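Local structure of EvdO2 (Micromonospora carbonacea, 4XAB) at residues 15-18 and 19-23; 88-91 and 92-95. The protein probably acts as an iron- and 2-oxoglutarate-dependent oxygenase of the phytanoyl-CoA dioxygenase family, forming rings by oxidation in orthosomycin antibiotic biosynthesis. One frame throughout, in Å; residues are numbered along the deposited sequence.

Contact 1: residues 15-18 and 19-23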
loop_
_atom_site.group_PDB
_atom_site.type_symbol
_atom_site.label_atom_id
_atom_site.label_comp_id
_atom_site.label_asym_id
_atom_site.label_seq_id
_atom_site.Cartn_x
_atom_site.Cartn_y
_atom_site.Cartn_z
ATOM N N ARG A 15 9.143 4.500 15.885
ATOM C CA ARG A 15 9.005 5.814 15.285
ATOM C C ARG A 15 10.343 6.330 14.768
ATOM O O ARG A 15 10.406 6.952 13.691
ATOM C CB ARG A 15 8.412 6.800 16.297
ATOM C CG ARG A 15 8.168 8.188 15.740
ATOM C CD ARG A 15 7.736 9.143 16.847
ATOM N NE ARG A 15 7.796 10.538 16.419
ATOM C CZ ARG A 15 8.870 11.311 16.547
ATOM N NH1 ARG A 15 9.978 10.826 17.088
ATOM N NH2 ARG A 15 8.838 12.569 16.127
ATOM N N GLU A 16 11.401 6.084 15.534
ATOM C CA GLU A 16 12.714 6.571 15.181
ATOM C C GLU A 16 13.184 5.949 13.870
ATOM O O GLU A 16 13.704 6.641 12.995
ATOM C CB GLU A 16 13.706 6.288 16.306
ATOM C CG GLU A 16 15.130 6.685 15.974
ATOM C CD GLU A 16 16.118 6.246 17.040
ATOM O OE1 GLU A 16 15.870 5.207 17.700
ATOM O OE2 GLU A 16 17.141 6.940 17.214
ATOM N N GLU A 17 12.988 4.647 13.721
ATOM C CA GLU A 17 13.447 3.994 12.498
ATOM C C GLU A 17 12.537 4.343 11.325
ATOM O O GLU A 17 13.009 4.457 10.187
ATOM C CB GLU A 17 13.547 2.479 12.693
ATOM C CG GLU A 17 14.673 2.056 13.652
ATOM C CD GLU A 17 16.023 2.676 13.309
ATOM O OE1 GLU A 17 16.457 2.580 12.140
ATOM O OE2 GLU A 17 16.653 3.265 14.214
ATOM N N PHE A 18 11.244 4.534 11.583
ATOM C CA PHE A 18 10.373 5.055 10.527
ATOM C C PHE A 18 10.885 6.398 9.993
ATOM O O PHE A 18 10.928 6.608 8.780
ATOM C CB PHE A 18 8.924 5.201 11.010
ATOM C CG PHE A 18 8.014 5.849 9.993
ATOM C CD1 PHE A 18 7.520 5.109 8.916
ATOM C CD2 PHE A 18 7.673 7.190 10.097
ATOM C CE1 PHE A 18 6.694 5.715 7.968
ATOM C CE2 PHE A 18 6.854 7.797 9.156
ATOM C CZ PHE A 18 6.364 7.051 8.090
ATOM N N ARG A 19 11.287 7.305 10.883
ATOM C CA ARG A 19 11.746 8.626 10.459
ATOM C C ARG A 19 13.058 8.548 9.705
ATOM O O ARG A 19 13.268 9.251 8.719
ATOM C CB ARG A 19 11.926 9.561 11.660
ATOM C CG ARG A 19 10.680 9.791 12.461
ATOM C CD ARG A 19 9.540 10.230 11.594
ATOM N NE ARG A 19 8.405 10.622 12.417
ATOM C CZ ARG A 19 8.207 11.852 12.876
ATOM N NH1 ARG A 19 9.063 12.825 12.584
ATOM N NH2 ARG A 19 7.144 12.107 13.622
ATOM N N SER A 20 13.934 7.671 10.184
ATOM C CA SER A 20 15.266 7.510 9.640
ATOM C C SER A 20 15.238 6.828 8.286
ATOM O O SER A 20 15.867 7.291 7.336
ATOM C CB SER A 20 16.131 6.692 10.607
ATOM O OG SER A 20 17.347 6.316 9.984
ATOM N N ARG A 21 14.493 5.733 8.209
ATOM C CA ARG A 21 14.523 4.871 7.037
ATOM C C ARG A 21 13.380 5.110 6.060
ATOM O O ARG A 21 13.501 4.781 4.888
ATOM C CB ARG A 21 14.512 3.402 7.476
ATOM C CG ARG A 21 15.579 3.056 8.496
ATOM C CD ARG A 21 15.753 1.549 8.590
ATOM N NE ARG A 21 16.739 1.082 7.623
ATOM C CZ ARG A 21 16.923 -0.193 7.293
ATOM N NH1 ARG A 21 16.163 -1.132 7.843
ATOM N NH2 ARG A 21 17.856 -0.523 6.406
ATOM N N GLY A 22 12.279 5.676 6.540
ATOM C CA GLY A 22 11.129 5.946 5.694
ATOM C C GLY A 22 10.092 4.838 5.651
ATOM O O GLY A 22 9.091 4.938 4.925
ATOM N N PHE A 23 10.361 3.765 6.387
ATOM C CA PHE A 23 9.426 2.659 6.516
ATOM C C PHE A 23 9.605 1.979 7.863
ATOM O O PHE A 23 10.622 2.155 8.541
ATOM C CB PHE A 23 9.623 1.638 5.396
ATOM C CG PHE A 23 10.926 0.917 5.479
ATOM C CD1 PHE A 23 11.012 -0.330 6.093
ATOM C CD2 PHE A 23 12.073 1.484 4.953
ATOM C CE1 PHE A 23 12.221 -0.979 6.173
ATOM C CE2 PHE A 23 13.281 0.846 5.032
ATOM C CZ PHE A 23 13.362 -0.390 5.646
HETATM O O HOH W 1 18.397 4.079 10.834
#

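Contact 2: residues 88-91 and 92-95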
loop_
_atom_site.group_PDB
_atom_site.type_symbol
_atom_site.label_atom_id
_atom_site.label_comp_id
_atom_site.label_asym_id
_atom_site.label_seq_id
_atom_site.Cartn_x
_atom_site.Cartn_y
_atom_site.Cartn_z
ATOM N N SER A 88 -13.723 0.034 12.877
ATOM C CA SER A 88 -12.987 -1.005 13.592
ATOM C C SER A 88 -11.924 -0.527 14.576
ATOM O O SER A 88 -11.354 0.552 14.421
ATOM C CB SER A 88 -12.319 -1.930 12.581
ATOM O OG SER A 88 -11.239 -1.271 11.941
ATOM N N PRO A 89 -11.640 -1.351 15.594
ATOM C CA PRO A 89 -10.478 -1.086 16.447
ATOM C C PRO A 89 -9.174 -1.055 15.650
ATOM O O PRO A 89 -8.247 -0.353 16.058
ATOM C CB PRO A 89 -10.494 -2.260 17.437
ATOM C CG PRO A 89 -11.942 -2.651 17.518
ATOM C CD PRO A 89 -12.471 -2.453 16.115
ATOM N N HIS A 90 -9.099 -1.805 14.550
ATOM C CA HIS A 90 -7.888 -1.828 13.726
ATOM C C HIS A 90 -7.707 -0.473 13.047
ATOM O O HIS A 90 -6.599 0.056 12.988
ATOM C CB HIS A 90 -7.935 -2.947 12.675
ATOM C CG HIS A 90 -6.853 -2.846 11.633
ATOM N ND1 HIS A 90 -7.051 -2.231 10.416
ATOM C CD2 HIS A 90 -5.561 -3.262 11.639
ATOM C CE1 HIS A 90 -5.935 -2.284 9.708
ATOM N NE2 HIS A 90 -5.016 -2.901 10.428
ATOM N N PHE A 91 -8.791 0.103 12.547
ATOM C CA PHE A 91 -8.679 1.429 11.953
ATOM C C PHE A 91 -8.188 2.437 12.989
ATOM O O PHE A 91 -7.267 3.215 12.728
ATOM C CB PHE A 91 -10.008 1.908 11.372
ATOM C CG PHE A 91 -9.990 3.360 10.973
ATOM C CD1 PHE A 91 -9.499 3.744 9.736
ATOM C CD2 PHE A 91 -10.445 4.348 11.850
ATOM C CE1 PHE A 91 -9.470 5.079 9.371
ATOM C CE2 PHE A 91 -10.407 5.677 11.488
ATOM C CZ PHE A 91 -9.927 6.040 10.250
ATOM N N ALA A 92 -8.811 2.417 14.163
ATOM C CA ALA A 92 -8.501 3.384 15.204
ATOM C C ALA A 92 -7.048 3.253 15.630
ATOM O O ALA A 92 -6.371 4.250 15.888
ATOM C CB ALA A 92 -9.428 3.193 16.399
ATOM N N ARG A 93 -6.590 2.004 15.703
ATOM C CA ARG A 93 -5.236 1.667 16.093
ATOM C C ARG A 93 -4.260 2.222 15.060
ATOM O O ARG A 93 -3.231 2.812 15.400
ATOM C CB ARG A 93 -5.106 0.136 16.215
ATOM C CG ARG A 93 -3.852 -0.402 16.856
ATOM C CD ARG A 93 -3.925 -1.945 16.960
ATOM N NE ARG A 93 -5.172 -2.396 17.594
ATOM C CZ ARG A 93 -6.041 -3.245 17.044
ATOM N NH1 ARG A 93 -5.808 -3.765 15.842
ATOM N NH2 ARG A 93 -7.152 -3.580 17.698
ATOM N N CYS A 94 -4.599 2.037 13.794
ATOM C CA CYS A 94 -3.757 2.536 12.712
ATOM C C CYS A 94 -3.729 4.071 12.668
ATOM O O CYS A 94 -2.683 4.663 12.386
ATOM C CB CYS A 94 -4.235 1.975 11.373
ATOM S SG CYS A 94 -3.831 0.219 11.153
ATOM N N ARG A 95 -4.867 4.712 12.950
ATOM C CA ARG A 95 -4.914 6.181 12.948
ATOM C C ARG A 95 -4.000 6.720 14.051
ATOM O O ARG A 95 -3.295 7.721 13.874
ATOM C CB ARG A 95 -6.356 6.685 13.125
ATOM C CG ARG A 95 -6.533 8.201 12.970
ATOM C CD ARG A 95 -8.002 8.608 13.154
ATOM N NE ARG A 95 -8.514 8.112 14.429
ATOM C CZ ARG A 95 -9.801 7.973 14.736
ATOM N NH1 ARG A 95 -10.739 8.296 13.860
ATOM N NH2 ARG A 95 -10.145 7.498 15.929
#

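Contact 1: residues 15-18 and 19-23
R15 and R19 lay their guanidinium groups against each other, one turn apart on helix 12-21, which stops at G22, a glycine of positive phi. In the R15 conformer described here, one of two deposited, NH2 of R15 lies 3.1 Å from NH2 of R19, and the planes are 59° apart, so the groups are tilted rather than stacked. R15 is extended from CG to NE. R19 CG, anti to its carbonyl carbon (chi1 -60°), lies 3.1 Å from R15 O, and the R19 chain then bends at chi2. The shared anion explains the pairing: in this conformer NH2 of R15, like NH2 of R19, makes a salt bridge to OD2 of D103.

On another side of the helix, E17 and R21 stay short of a salt bridge, OE1 being 4.8 Å from NE. E17 OE1 instead accepts from a water at 2.8 Å, and this water also lies 2.6 Å from S20 OG.

F18, buried, stacks on F101 and touches V208. Its backbone secures the helix end: O accepts from G22 N at 2.8 Å through a bent bond (138° at the hydrogen), with the donor lifted out of the carbonyl plane. As the chain turns into strand 23-26, F18 CA makes a C-H...O contact with F23 O at 3.5 Å.

Contact 2: residues 88-91 and 92-95
A92 N to S88 O, R93 N to P89 O, C94 N to H90 O and R95 N to F91 O are the four backbone hydrogen bonds that begin helix 89-102; the first is the longest, at 3.2 Å. A side-chain bond adds to them at the very start. S88 OG accepts from F91 N at 2.9 Å with a fairly straight N-H (159°), which makes S88 the N-cap, and the same hydroxyl is hydrogen-bonded to L85 O.

One sulfur-aromatic contact joins H90 to C94. SG sits over a face of the imidazole, 3.7 Å from the ring centroid and displaced toward the NE2 side, where the SG-NE2 distance is 3.4 Å. NE2 itself is hydrogen-bonded to T148 OG1, which would fix the rotation of the ring beneath the sulfur.

The arginines pack by their flat groups. F91 presents its ring edge to R95: CE2 comes within 3.5 Å of NH1, over a face of the guanidinium, and the planes are 78° apart. This is edge-to-face packing with the arginine supplying the face, not a cation-pi contact over the ring. R93 runs back along the first turn because its chain bends at chi3 (-51°), bringing NH2 to 3.6 Å from P89 CB and the centre of the guanidinium above P89 O. The charged ends are held from outside, R93 NH1 by E34 and V29 O, R95 NE by E106.

H90 and C94 both rest on L231 of strand 226-234, while F91 meets F111 edge-to-face: a serine-capped helix start packed on the outside of the double-stranded beta-helix of the cupin clan.

In the fold
Contact 1 closes helix 12-21 and contact 2 opens helix 89-102; their centres are 21 Å apart and their nearest atoms about 10 Å, so they do not touch. Helix 89-102 nevertheless joins them, since its far end and the residue after it supply F101 and D103, the partners of F18 and of R15 with R19. Their centres lie 17 and 16 Å from the centre of the chain, and both are partly buried. Contact 1 leads toward the metal: the F23 side chain is about 11 Å from the nickel ion held by H129, D131 and H215, probably standing in for catalytic iron. F23 also touches H209 of strand 206-210.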